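PDB 3U64: protein TP_0956 from Treponema pallidum subsp. pallidum, which probably serves as the tetratricopeptide-repeat T-component of a TRAP transporter, a lipoprotein that engages partner proteins of the system. Local coordinates for residues E198-N203 and H229-S235; A223-F227 and T244-L249. All coordinates share one frame; numbering follows the deposited sequence.

Contact 1: residues E198-N203 and H229-S235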
loop_
_atom_site.group_PDB
_atom_site.type_symbol
_atom_site.label_atom_id
_atom_site.label_comp_id
_atom_site.label_asym_id
_atom_site.label_seq_id
_atom_site.Cartn_x
_atom_site.Cartn_y
_atom_site.Cartn_z
ATOM N N GLU A 198 -3.534 -3.121 -31.855
ATOM C CA GLU A 198 -3.014 -1.965 -32.575
ATOM C C GLU A 198 -1.498 -2.052 -32.810
ATOM O O GLU A 198 -0.776 -1.064 -32.655
ATOM C CB GLU A 198 -3.384 -0.683 -31.817
ATOM C CG GLU A 198 -4.888 -0.546 -31.597
ATOM C CD GLU A 198 -5.264 0.678 -30.777
ATOM O OE1 GLU A 198 -5.163 0.613 -29.529
ATOM O OE2 GLU A 198 -5.673 1.702 -31.380
ATOM N N GLY A 199 -1.025 -3.242 -33.176
ATOM C CA GLY A 199 0.376 -3.450 -33.506
ATOM C C GLY A 199 1.338 -3.542 -32.323
ATOM O O GLY A 199 2.540 -3.363 -32.499
ATOM N N ALA A 200 0.830 -3.835 -31.128
ATOM C CA ALA A 200 1.676 -3.882 -29.927
ATOM C C ALA A 200 2.901 -4.811 -30.035
ATOM O O ALA A 200 3.960 -4.539 -29.440
ATOM C CB ALA A 200 0.847 -4.267 -28.715
ATOM N N VAL A 201 2.755 -5.916 -30.768
ATOM C CA VAL A 201 3.861 -6.857 -30.942
ATOM C C VAL A 201 5.031 -6.203 -31.697
ATOM O O VAL A 201 6.188 -6.375 -31.327
ATOM C CB VAL A 201 3.438 -8.140 -31.681
ATOM C CG1 VAL A 201 4.536 -9.207 -31.551
ATOM C CG2 VAL A 201 2.117 -8.650 -31.144
ATOM N N TRP A 202 4.710 -5.455 -32.751
ATOM C CA TRP A 202 5.717 -4.796 -33.564
ATOM C C TRP A 202 6.490 -3.796 -32.753
ATOM O O TRP A 202 7.667 -3.541 -33.024
ATOM C CB TRP A 202 5.069 -4.072 -34.738
ATOM C CG TRP A 202 4.333 -4.996 -35.618
ATOM C CD1 TRP A 202 2.984 -5.107 -35.741
ATOM C CD2 TRP A 202 4.903 -5.978 -36.487
ATOM N NE1 TRP A 202 2.674 -6.088 -36.645
ATOM C CE2 TRP A 202 3.833 -6.635 -37.127
ATOM C CE3 TRP A 202 6.213 -6.345 -36.810
ATOM C CZ2 TRP A 202 4.030 -7.649 -38.074
ATOM C CZ3 TRP A 202 6.407 -7.358 -37.748
ATOM C CH2 TRP A 202 5.319 -7.997 -38.365
ATOM N N ASN A 203 5.807 -3.208 -31.778
ATOM C CA ASN A 203 6.431 -2.252 -30.879
ATOM C C ASN A 203 7.540 -2.912 -30.042
ATOM O O ASN A 203 8.671 -2.424 -29.990
ATOM C CB ASN A 203 5.368 -1.581 -29.993
ATOM C CG ASN A 203 5.952 -0.505 -29.098
ATOM O OD1 ASN A 203 5.859 -0.572 -27.869
ATOM N ND2 ASN A 203 6.589 0.477 -29.710
ATOM N N HIS A 229 5.599 -1.756 -39.724
ATOM C CA HIS A 229 4.365 -2.492 -39.475
ATOM C C HIS A 229 3.557 -1.821 -38.359
ATOM O O HIS A 229 2.339 -1.699 -38.459
ATOM C CB HIS A 229 4.647 -3.953 -39.123
ATOM C CG HIS A 229 4.967 -4.811 -40.305
ATOM N ND1 HIS A 229 3.998 -5.488 -41.018
ATOM C CD2 HIS A 229 6.148 -5.121 -40.891
ATOM C CE1 HIS A 229 4.567 -6.171 -41.991
ATOM N NE2 HIS A 229 5.872 -5.966 -41.936
ATOM N N LEU A 230 4.246 -1.382 -37.307
ATOM C CA LEU A 230 3.588 -0.715 -36.179
ATOM C C LEU A 230 2.752 0.489 -36.635
ATOM O O LEU A 230 1.598 0.653 -36.224
ATOM C CB LEU A 230 4.615 -0.288 -35.123
ATOM C CG LEU A 230 4.141 0.551 -33.929
ATOM C CD1 LEU A 230 3.056 -0.156 -33.096
ATOM C CD2 LEU A 230 5.333 0.907 -33.051
ATOM N N THR A 231 3.328 1.319 -37.497
ATOM C CA THR A 231 2.637 2.528 -37.966
ATOM C C THR A 231 1.346 2.224 -38.737
ATOM O O THR A 231 0.457 3.067 -38.822
ATOM C CB THR A 231 3.538 3.384 -38.864
ATOM O OG1 THR A 231 4.008 2.585 -39.957
ATOM C CG2 THR A 231 4.721 3.924 -38.081
ATOM N N ARG A 232 1.246 1.023 -39.297
ATOM C CA ARG A 232 0.037 0.631 -40.014
ATOM C C ARG A 232 -1.146 0.427 -39.066
ATOM O O ARG A 232 -2.295 0.616 -39.458
ATOM C CB ARG A 232 0.272 -0.657 -40.825
ATOM C CG ARG A 232 1.312 -0.532 -41.932
ATOM C CD ARG A 232 1.315 0.880 -42.459
ATOM N NE ARG A 232 2.323 1.116 -43.479
ATOM C CZ ARG A 232 2.076 1.110 -44.782
ATOM N NH1 ARG A 232 0.849 0.856 -45.229
ATOM N NH2 ARG A 232 3.057 1.353 -45.637
ATOM N N TYR A 233 -0.860 0.041 -37.825
ATOM C CA TYR A 233 -1.905 -0.409 -36.915
ATOM C C TYR A 233 -2.145 0.478 -35.704
ATOM O O TYR A 233 -3.180 0.357 -35.054
ATOM C CB TYR A 233 -1.588 -1.823 -36.426
ATOM C CG TYR A 233 -1.406 -2.824 -37.546
ATOM C CD1 TYR A 233 -2.481 -3.219 -38.334
ATOM C CD2 TYR A 233 -0.165 -3.378 -37.812
ATOM C CE1 TYR A 233 -2.323 -4.138 -39.358
ATOM C CE2 TYR A 233 0.008 -4.295 -38.832
ATOM C CZ TYR A 233 -1.077 -4.674 -39.605
ATOM O OH TYR A 233 -0.912 -5.589 -40.629
ATOM N N CYS A 234 -1.191 1.357 -35.395
ATOM C CA CYS A 234 -1.219 2.069 -34.124
ATOM C C CYS A 234 -2.155 3.267 -34.140
ATOM O O CYS A 234 -2.478 3.800 -35.194
ATOM C CB CYS A 234 0.192 2.501 -33.702
ATOM S SG CYS A 234 0.980 3.655 -34.869
ATOM N N SER A 235 -2.563 3.695 -32.951
ATOM C CA SER A 235 -3.467 4.827 -32.795
ATOM C C SER A 235 -2.750 6.181 -32.734
ATOM O O SER A 235 -1.663 6.313 -32.154
ATOM C CB SER A 235 -4.293 4.644 -31.515
ATOM O OG SER A 235 -5.191 5.724 -31.325
HETATM O O HOH W 1 -5.643 2.068 -34.226
#

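Contact 2: residues A223-F227 and T244-L249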
loop_
_atom_site.group_PDB
_atom_site.type_symbol
_atom_site.label_atom_id
_atom_site.label_comp_id
_atom_site.label_asym_id
_atom_site.label_seq_id
_atom_site.Cartn_x
_atom_site.Cartn_y
_atom_site.Cartn_z
ATOM N N ALA A 223 14.727 -3.615 -37.146
ATOM C CA ALA A 223 14.011 -2.712 -36.267
ATOM C C ALA A 223 13.117 -1.760 -37.052
ATOM O O ALA A 223 11.981 -1.492 -36.648
ATOM C CB ALA A 223 14.973 -1.938 -35.371
ATOM N N HIS A 224 13.619 -1.259 -38.174
ATOM C CA HIS A 224 12.869 -0.314 -39.006
ATOM C C HIS A 224 11.641 -0.930 -39.664
ATOM O O HIS A 224 10.581 -0.307 -39.719
ATOM C CB HIS A 224 13.767 0.312 -40.081
ATOM C CG HIS A 224 14.644 1.407 -39.557
ATOM N ND1 HIS A 224 15.862 1.165 -38.958
ATOM C CD2 HIS A 224 14.467 2.749 -39.521
ATOM C CE1 HIS A 224 16.406 2.312 -38.591
ATOM N NE2 HIS A 224 15.580 3.289 -38.921
ATOM N N THR A 225 11.795 -2.152 -40.163
ATOM C CA THR A 225 10.686 -2.872 -40.771
ATOM C C THR A 225 9.600 -3.178 -39.729
ATOM O O THR A 225 8.401 -3.073 -40.013
ATOM C CB THR A 225 11.174 -4.174 -41.424
ATOM O OG1 THR A 225 12.059 -3.856 -42.512
ATOM C CG2 THR A 225 9.993 -4.991 -41.937
ATOM N N ALA A 226 10.017 -3.553 -38.523
ATOM C CA ALA A 226 9.055 -3.788 -37.455
ATOM C C ALA A 226 8.296 -2.485 -37.149
ATOM O O ALA A 226 7.065 -2.485 -37.041
ATOM C CB ALA A 226 9.746 -4.353 -36.215
ATOM N N PHE A 227 9.023 -1.372 -37.068
ATOM C CA PHE A 227 8.391 -0.073 -36.874
ATOM C C PHE A 227 7.423 0.327 -37.996
ATOM O O PHE A 227 6.388 0.942 -37.732
ATOM C CB PHE A 227 9.415 1.057 -36.672
ATOM C CG PHE A 227 8.773 2.346 -36.214
ATOM C CD1 PHE A 227 8.479 2.539 -34.877
ATOM C CD2 PHE A 227 8.400 3.326 -37.134
ATOM C CE1 PHE A 227 7.844 3.715 -34.434
ATOM C CE2 PHE A 227 7.771 4.501 -36.709
ATOM C CZ PHE A 227 7.493 4.697 -35.360
ATOM N N THR A 244 8.933 5.135 -28.971
ATOM C CA THR A 244 9.744 4.084 -29.566
ATOM C C THR A 244 10.587 4.616 -30.736
ATOM O O THR A 244 11.787 4.335 -30.826
ATOM C CB THR A 244 8.876 2.902 -30.000
ATOM O OG1 THR A 244 8.321 2.271 -28.830
ATOM C CG2 THR A 244 9.703 1.894 -30.822
ATOM N N TYR A 245 9.971 5.408 -31.610
ATOM C CA TYR A 245 10.706 6.015 -32.718
ATOM C C TYR A 245 11.890 6.841 -32.216
ATOM O O TYR A 245 13.016 6.696 -32.702
ATOM C CB TYR A 245 9.784 6.889 -33.567
ATOM C CG TYR A 245 10.447 7.406 -34.820
ATOM C CD1 TYR A 245 10.703 6.556 -35.891
ATOM C CD2 TYR A 245 10.826 8.744 -34.935
ATOM C CE1 TYR A 245 11.321 7.018 -37.047
ATOM C CE2 TYR A 245 11.446 9.220 -36.088
ATOM C CZ TYR A 245 11.689 8.347 -37.143
ATOM O OH TYR A 245 12.298 8.789 -38.296
ATOM N N ALA A 246 11.640 7.680 -31.217
ATOM C CA ALA A 246 12.676 8.569 -30.679
ATOM C C ALA A 246 13.797 7.800 -29.980
ATOM O O ALA A 246 14.977 8.033 -30.216
ATOM C CB ALA A 246 12.056 9.586 -29.715
ATOM N N ASP A 247 13.398 6.870 -29.128
ATOM C CA ASP A 247 14.295 6.192 -28.211
ATOM C C ASP A 247 15.068 5.037 -28.851
ATOM O O ASP A 247 16.288 4.932 -28.703
ATOM C CB ASP A 247 13.470 5.683 -27.031
ATOM C CG ASP A 247 14.320 5.192 -25.887
ATOM O OD1 ASP A 247 15.467 5.659 -25.759
ATOM O OD2 ASP A 247 13.830 4.350 -25.102
ATOM N N ALA A 248 14.358 4.168 -29.560
ATOM C CA ALA A 248 14.977 2.991 -30.168
ATOM C C ALA A 248 15.698 3.302 -31.483
ATOM O O ALA A 248 16.728 2.700 -31.788
ATOM C CB ALA A 248 13.937 1.894 -30.380
ATOM N N LEU A 249 15.155 4.243 -32.252
ATOM C CA LEU A 249 15.650 4.506 -33.600
ATOM C C LEU A 249 16.430 5.812 -33.733
ATOM O O LEU A 249 17.476 5.844 -34.375
ATOM C CB LEU A 249 14.505 4.503 -34.607
ATOM C CG LEU A 249 13.642 3.242 -34.734
ATOM C CD1 LEU A 249 12.692 3.370 -35.908
ATOM C CD2 LEU A 249 14.500 1.996 -34.894
#

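Contact 1: residues E198-N203 and H229-S235
Trp202 lays one face of its indole on His229: CB of His229 sits over the five-membered ring, 3.5 Å from its centroid, in a CH-pi contact. Beyond it the imidazole runs under the six-membered ring in an offset stack, centroids 4.1 Å apart and planes at 11°. At the indole edge, in plane, is CA of Gly199, while NE1 bonds to O of Pro194. The Tyr233 ring, with CB of Arg232 over one face, is nearly parallel to the indole but slid away; its CE2 comes 3.9 Å from NE1 of Trp202.

With no side chain at Gly199, the backbones close in, its CA 5.0 Å from CA of Leu230; a beta carbon there would press on CB of Tyr233 and CD1 of Leu230. CG of Leu230 stands anti to the backbone N (chi1 174°), and the branches divide: CD1 meets O of Gly199 at 3.3 Å, CD2 lies beside the Asn203 amide, whose ND2 hydrogen-bonds to OG1 of Thr244. A water donates to both OE2 of Glu198 and O of Tyr233.

The axes of the two short segments, 7.8 Å apart at 165°, make a close antiparallel helix pair flanked by an aromatic cluster, in keeping with tetratricopeptide-repeat hairpins.

Contact 2: residues A223-F227 and T244-L249
This contact belongs to an antiparallel pair of consecutive helices, the building element of an all-helical, tetratricopeptide-like fold. Phe227 of helix 220-233 reaches across to Tyr245 of helix 240-250, and Leu249 packs in one turn further along. The axes of the two short segments stand 11.6 Å apart at 171°, so side chains rather than backbones bridge the gap, with no hydrogen bond between the two segments.

The Phe227 ring is carried across by a first torsion that sets CG anti to the backbone N (chi1 -169°). Its far end does most of the touching: CZ lies 3.6 Å from CB of Tyr245, and CD1 of Tyr245 sits over one face, displaced toward the rim. The two rings meet obliquely, their planes at 42°. The methyl CG2 of Thr244 approaches the edge of the Phe227 ring, 4.3 Å from CD1 of Phe227.

Leu249 splits its two methyls between partners. CD1 meets CG of Phe227 at 4.1 Å and also lies over a face of the His224 imidazole; CD2 packs 4.0 Å from CB of Ala223 and touches the same imidazole toward its rim. The side chains of His224 and Leu249 run antiparallel past one another, and ND1 of His224 bonds back to the carbonyl oxygen of Met220. The helix widens to a pi turn over 245-249.

Helix 196-211 touches both helices of the pair, through Tyr209 and Ala210 against Ala223 and Thr206 against Thr244, while helix 256-268 packs on Tyr245 and Ala246.

Overall arrangement
From the N terminus, the chain enters contact 1 on helix 196-211, turns into helix 220-233, supplies 223-227 to contact 2 and then 229-235 to contact 1. It next passes into helix 240-250, where 244-249 completes contact 2. Contact 1 closes a loop of 25 intervening residues and contact 2 one of 16; their segments alternate, so the two loops cross rather than nest. Helix 220-233 is common to both, pairing antiparallel with the helix before and the helix after it. A probable hydrogen bond from ND2 of Asn203 to OG1 of Thr244, 2.6 Å, joins helices 196-211 and 240-250 directly, knitting three successive helices into one bundle.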